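Local coordinates for protein type II restriction enzyme BsoBI (Geobacillus stearothermophilus, PDB 1DC1) that recognises the degenerate double-stranded DNA sequence 5'-CYCGRG-3' as a homodimer and cleaves it after the first cytosine, at residues Ser205-Asn210 with Thr262-Lys267. Residues are numbered along the deposited sequence; the frame is centred on the assembly and turned at random.
Sequences SLVKKN and TRIRNK. Unlike the reference sequence in segment 205-210: Ser205 (reference Pro). With nucleotides of chain A.
From the turn of a beta-hairpin that carries a G1 bulge at Lys208 and Lys209, Val207 pushes one methyl, CG1, against Ile264 and Lys267 of helix 247-270. Both elements belong to the PDDEXK nuclease fold, and the hairpin strand 209-211 runs on toward Asp212, a predicted magnesium ligand. The tight part centres on that methyl, which lies 3.6 Å from CA of Ile264 and 3.6 Å from CB of Lys267; a short branched side chain suits so close an approach to a helix backbone. With CG1 anti to the carbonyl carbon of Val207 (chi1 -55°), the same methyl lies 4.1 Å from CG1 of Ile264, whose side chain packs in turn on Leu238 and Glu240 of the central sheet. Leu206 adds CD1, 3.6 Å from the carbonyl O of Lys267.

Toward solvent the packing gives way to long, polar chains. One water bridges NZ of Lys267 to Leu206 O. Here NZ of Lys208 comes within 3.9 Å of NZ of Lys267, a proximity of like charges that the water probably eases.

At the DNA end, Lys209 CE lies over one face of the Arg263 guanidinium, a tight 3.1 Å from NH1. The DNA phosphates and Asp251 and Glu291 of the second subunit, salt-bridged to Arg263, probably offset the two positive charges. Lysine suits this place because its methylenes pack there while NZ hydrogen-bonds OP1 of DA4 of chain A and OG of Ser287 of the second subunit. An alanine here would probably leave the DA4 phosphate without this ammonium partner and one guanidinium face without the CD and CE methylenes. OP2 of DC5 of chain A sits at the guanidinium edge, near its plane, and Asn210 N donates to OP1 of DC5 at 2.8 Å (165° at the hydrogen).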
ATOM      1  N   SER D 205      19.405  11.835  -9.730  1.00 32.06           N
ATOM      2  CA  SER D 205      20.689  11.616  -9.087  1.00 35.73           C
ATOM      3  C   SER D 205      21.058  12.323  -7.783  1.00 32.71           C
ATOM      4  O   SER D 205      21.749  11.710  -6.958  1.00 33.05           O
ATOM      5  CB  SER D 205      21.805  11.755 -10.111  1.00 37.79           C
ATOM      6  OG  SER D 205      21.517  10.897 -11.194  1.00 43.32           O
ATOM      7  N   LEU D 206      20.604  13.557  -7.560  1.00 30.63           N
ATOM      8  CA  LEU D 206      20.936  14.241  -6.321  1.00 25.18           C
ATOM      9  C   LEU D 206      20.251  13.601  -5.136  1.00 28.02           C
ATOM     10  O   LEU D 206      20.857  13.484  -4.078  1.00 24.52           O
ATOM     11  CB  LEU D 206      20.498  15.700  -6.391  1.00 31.44           C
ATOM     12  CG  LEU D 206      21.504  16.828  -6.571  1.00 27.94           C
ATOM     13  CD1 LEU D 206      20.954  18.071  -5.918  1.00 23.00           C
ATOM     14  CD2 LEU D 206      22.867  16.424  -6.005  1.00 28.63           C
ATOM     15  N   VAL D 207      18.971  13.240  -5.291  1.00 23.95           N
ATOM     16  CA  VAL D 207      18.245  12.610  -4.193  1.00 22.99           C
ATOM     17  C   VAL D 207      18.429  11.117  -4.232  1.00 19.92           C
ATOM     18  O   VAL D 207      18.257  10.479  -3.207  1.00 23.92           O
ATOM     19  CB  VAL D 207      16.726  12.942  -4.216  1.00 24.22           C
ATOM     20  CG1 VAL D 207      16.554  14.438  -4.239  1.00 34.45           C
ATOM     21  CG2 VAL D 207      16.079  12.392  -5.441  1.00 26.37           C
ATOM     22  N   LYS D 208      18.800  10.557  -5.397  1.00 18.11           N
ATOM     23  CA  LYS D 208      18.996   9.109  -5.549  1.00 19.31           C
ATOM     24  C   LYS D 208      17.655   8.405  -5.317  1.00 20.30           C
ATOM     25  O   LYS D 208      17.600   7.349  -4.648  1.00 16.55           O
ATOM     26  CB  LYS D 208      20.001   8.543  -4.510  1.00 23.77           C
ATOM     27  CG  LYS D 208      21.472   8.965  -4.727  1.00 36.61           C
ATOM     28  CD  LYS D 208      22.310   8.884  -3.429  1.00 49.74           C
ATOM     29  CE  LYS D 208      22.163  10.151  -2.535  1.00 56.61           C
ATOM     30  NZ  LYS D 208      21.224   9.986  -1.351  1.00 52.72           N
ATOM     31  N   LYS D 209      16.582   9.022  -5.820  1.00 17.99           N
ATOM     32  CA  LYS D 209      15.225   8.477  -5.696  1.00 15.39           C
ATOM     33  C   LYS D 209      14.539   8.761  -7.023  1.00 15.53           C
ATOM     34  O   LYS D 209      14.953   9.647  -7.792  1.00 15.01           O
ATOM     35  CB  LYS D 209      14.460   9.151  -4.531  1.00 13.94           C
ATOM     36  CG  LYS D 209      15.054   8.925  -3.086  1.00 13.78           C
ATOM     37  CD  LYS D 209      14.793   7.486  -2.606  1.00 15.41           C
ATOM     38  CE  LYS D 209      15.599   7.079  -1.345  1.00 23.57           C
ATOM     39  NZ  LYS D 209      17.049   6.718  -1.657  1.00 32.72           N
ATOM     40  N   ASN D 210      13.534   7.960  -7.305  1.00 15.21           N
ATOM     41  CA  ASN D 210      12.749   8.108  -8.516  1.00 17.89           C
ATOM     42  C   ASN D 210      11.739   9.225  -8.273  1.00 17.87           C
ATOM     43  O   ASN D 210      11.310   9.435  -7.123  1.00 18.09           O
ATOM     44  CB  ASN D 210      12.092   6.768  -8.779  1.00 20.85           C
ATOM     45  CG  ASN D 210      13.085   5.725  -9.195  0.59 21.68           C
ATOM     46  OD1 ASN D 210      13.772   5.879 -10.200  0.59 22.80           O
ATOM     47  ND2 ASN D 210      13.182   4.659  -8.420  0.59 31.72           N
ATOM     48  N   THR D 262      10.179  16.363   0.284  1.00 17.43           N
ATOM     49  CA  THR D 262      11.087  16.946   1.238  1.00 20.00           C
ATOM     50  C   THR D 262      12.528  16.436   0.958  1.00 19.74           C
ATOM     51  O   THR D 262      13.493  17.194   1.042  1.00 19.79           O
ATOM     52  CB  THR D 262      10.615  16.625   2.640  1.00 17.80           C
ATOM     53  OG1 THR D 262       9.285  17.173   2.819  1.00 17.29           O
ATOM     54  CG2 THR D 262      11.581  17.209   3.642  1.00 16.05           C
ATOM     55  N   ARG D 263      12.682  15.171   0.598  1.00 16.02           N
ATOM     56  CA  ARG D 263      14.006  14.671   0.239  1.00 16.34           C
ATOM     57  C   ARG D 263      14.512  15.558  -0.923  1.00 22.01           C
ATOM     58  O   ARG D 263      15.657  15.986  -0.932  1.00 21.68           O
ATOM     59  CB  ARG D 263      13.916  13.213  -0.247  1.00 15.63           C
ATOM     60  CG  ARG D 263      13.870  12.204   0.890  1.00 15.45           C
ATOM     61  CD  ARG D 263      13.504  10.793   0.421  1.00 21.84           C
ATOM     62  NE  ARG D 263      13.618   9.753   1.476  1.00 18.12           N
ATOM     63  CZ  ARG D 263      13.375   8.446   1.270  1.00 19.30           C
ATOM     64  NH1 ARG D 263      13.003   8.014   0.078  1.00 18.75           N
ATOM     65  NH2 ARG D 263      13.549   7.545   2.232  1.00 15.03           N
ATOM     66  N   ILE D 264      13.628  15.825  -1.900  1.00 20.14           N
ATOM     67  CA  ILE D 264      13.955  16.627  -3.087  1.00 17.96           C
ATOM     68  C   ILE D 264      14.410  18.041  -2.731  1.00 17.25           C
ATOM     69  O   ILE D 264      15.504  18.468  -3.123  1.00 19.75           O
ATOM     70  CB  ILE D 264      12.750  16.714  -4.071  1.00 14.96           C
ATOM     71  CG1 ILE D 264      12.571  15.372  -4.787  1.00 14.45           C
ATOM     72  CG2 ILE D 264      12.991  17.823  -5.115  1.00 13.76           C
ATOM     73  CD1 ILE D 264      11.203  15.204  -5.564  1.00 19.25           C
ATOM     74  N   ARG D 265      13.573  18.738  -1.983  1.00 16.93           N
ATOM     75  CA  ARG D 265      13.847  20.089  -1.541  1.00 20.21           C
ATOM     76  C   ARG D 265      15.119  20.176  -0.730  1.00 22.26           C
ATOM     77  O   ARG D 265      15.897  21.113  -0.923  1.00 23.11           O
ATOM     78  CB  ARG D 265      12.688  20.602  -0.707  1.00 20.16           C
ATOM     79  CG  ARG D 265      11.627  21.234  -1.533  1.00 27.54           C
ATOM     80  CD  ARG D 265      10.472  21.749  -0.679  1.00 30.08           C
ATOM     81  NE  ARG D 265       9.895  20.779   0.254  0.51 34.82           N
ATOM     82  CZ  ARG D 265      10.141  20.750   1.561  0.51 39.53           C
ATOM     83  NH1 ARG D 265      10.961  21.632   2.114  0.51 41.30           N
ATOM     84  NH2 ARG D 265       9.544  19.853   2.326  0.51 41.68           N
ATOM     85  N   ASN D 266      15.327  19.206   0.158  1.00 20.40           N
ATOM     86  CA  ASN D 266      16.503  19.176   1.008  1.00 22.54           C
ATOM     87  C   ASN D 266      17.777  19.034   0.174  1.00 24.43           C
ATOM     88  O   ASN D 266      18.685  19.871   0.273  1.00 20.37           O
ATOM     89  CB  ASN D 266      16.398  18.020   2.023  1.00 26.08           C
ATOM     90  CG  ASN D 266      15.460  18.349   3.223  1.00 32.75           C
ATOM     91  OD1 ASN D 266      15.036  19.494   3.421  1.00 35.58           O
ATOM     92  ND2 ASN D 266      15.149  17.331   4.020  1.00 40.25           N
ATOM     93  N   LYS D 267      17.831  18.001  -0.659  1.00 23.28           N
ATOM     94  CA  LYS D 267      19.003  17.762  -1.470  1.00 21.47           C
ATOM     95  C   LYS D 267      19.297  18.919  -2.439  1.00 24.01           C
ATOM     96  O   LYS D 267      20.450  19.367  -2.584  1.00 20.17           O
ATOM     97  CB  LYS D 267      18.808  16.465  -2.230  1.00 25.41           C
ATOM     98  CG  LYS D 267      18.994  15.271  -1.344  1.00 31.64           C
ATOM     99  CD  LYS D 267      20.357  15.351  -0.674  1.00 36.91           C
ATOM    100  CE  LYS D 267      20.652  14.094   0.098  1.00 45.44           C
ATOM    101  NZ  LYS D 267      22.045  13.635  -0.181  1.00 55.42           N
TER
ATOM    102  P    DC A   5      11.518   5.997  -4.600  1.00 13.82           P
ATOM    103  OP1  DC A   5      12.833   6.281  -5.229  1.00 13.42           O
ATOM    104  OP2  DC A   5      11.011   6.881  -3.558  1.00 13.63           O
ATOM    105  O5'  DC A   5      10.487   6.020  -5.806  1.00 14.91           O
ATOM    106  C5'  DC A   5       9.112   5.706  -5.614  1.00  8.41           C
ATOM    107  C4'  DC A   5       8.592   4.944  -6.807  1.00 11.97           C
ATOM    108  O4'  DC A   5       9.121   3.603  -6.821  1.00 11.98           O
ATOM    109  C3'  DC A   5       7.082   4.750  -6.792  1.00 11.81           C
ATOM    110  O3'  DC A   5       6.422   5.889  -7.290  1.00 11.61           O
ATOM    111  C2'  DC A   5       6.890   3.534  -7.666  1.00 12.07           C
ATOM    112  C1'  DC A   5       8.110   2.714  -7.278  1.00 12.17           C
ATOM    113  N1   DC A   5       7.870   1.673  -6.247  1.00 13.22           N
ATOM    114  C2   DC A   5       7.172   0.513  -6.648  1.00 16.92           C
ATOM    115  O2   DC A   5       6.721   0.461  -7.829  1.00 15.52           O
ATOM    116  N3   DC A   5       7.001  -0.501  -5.751  1.00 15.36           N
ATOM    117  C4   DC A   5       7.492  -0.386  -4.502  1.00 14.63           C
ATOM    118  N4   DC A   5       7.335  -1.414  -3.672  1.00 13.42           N
ATOM    119  C5   DC A   5       8.181   0.789  -4.064  1.00 11.95           C
ATOM    120  C6   DC A   5       8.331   1.790  -4.959  1.00 13.65           C
ATOM    121  P    DA A   4      16.452   2.831  -2.046  1.00 25.89           P
ATOM    122  OP1  DA A   4      16.962   4.251  -1.889  1.00 21.84           O
ATOM    123  OP2  DA A   4      16.274   1.952  -0.825  1.00 22.22           O
ATOM    124  O5'  DA A   4      15.054   2.927  -2.798  1.00 29.06           O
ATOM    125  C5'  DA A   4      14.933   3.644  -4.029  1.00 26.93           C
ATOM    126  C4'  DA A   4      13.535   3.496  -4.568  1.00 23.86           C
ATOM    127  O4'  DA A   4      13.354   2.140  -5.035  1.00 20.05           O
ATOM    128  C3'  DA A   4      12.429   3.756  -3.532  1.00 23.68           C
ATOM    129  O3'  DA A   4      11.347   4.489  -4.081  1.00 16.62           O
ATOM    130  C2'  DA A   4      11.843   2.363  -3.314  1.00 23.73           C
ATOM    131  C1'  DA A   4      12.060   1.767  -4.691  1.00 19.48           C
ATOM    132  N9   DA A   4      11.959   0.328  -4.812  1.00 14.51           N
ATOM    133  C8   DA A   4      12.409  -0.614  -3.949  1.00 15.75           C
ATOM    134  N7   DA A   4      12.025  -1.818  -4.257  1.00 18.37           N
ATOM    135  C5   DA A   4      11.298  -1.659  -5.434  1.00 17.69           C
ATOM    136  C6   DA A   4      10.613  -2.583  -6.269  1.00 17.53           C
ATOM    137  N6   DA A   4      10.524  -3.881  -5.994  1.00 16.26           N
ATOM    138  N1   DA A   4      10.017  -2.111  -7.385  1.00 14.01           N
ATOM    139  C2   DA A   4      10.094  -0.795  -7.634  1.00 14.29           C
ATOM    140  N3   DA A   4      10.700   0.166  -6.923  1.00 16.33           N
ATOM    141  C4   DA A   4      11.288  -0.348  -5.812  1.00 16.00           C
TER
HETATM  142  O   HOH W   1      23.193  14.755  -2.742  1.00 48.63           O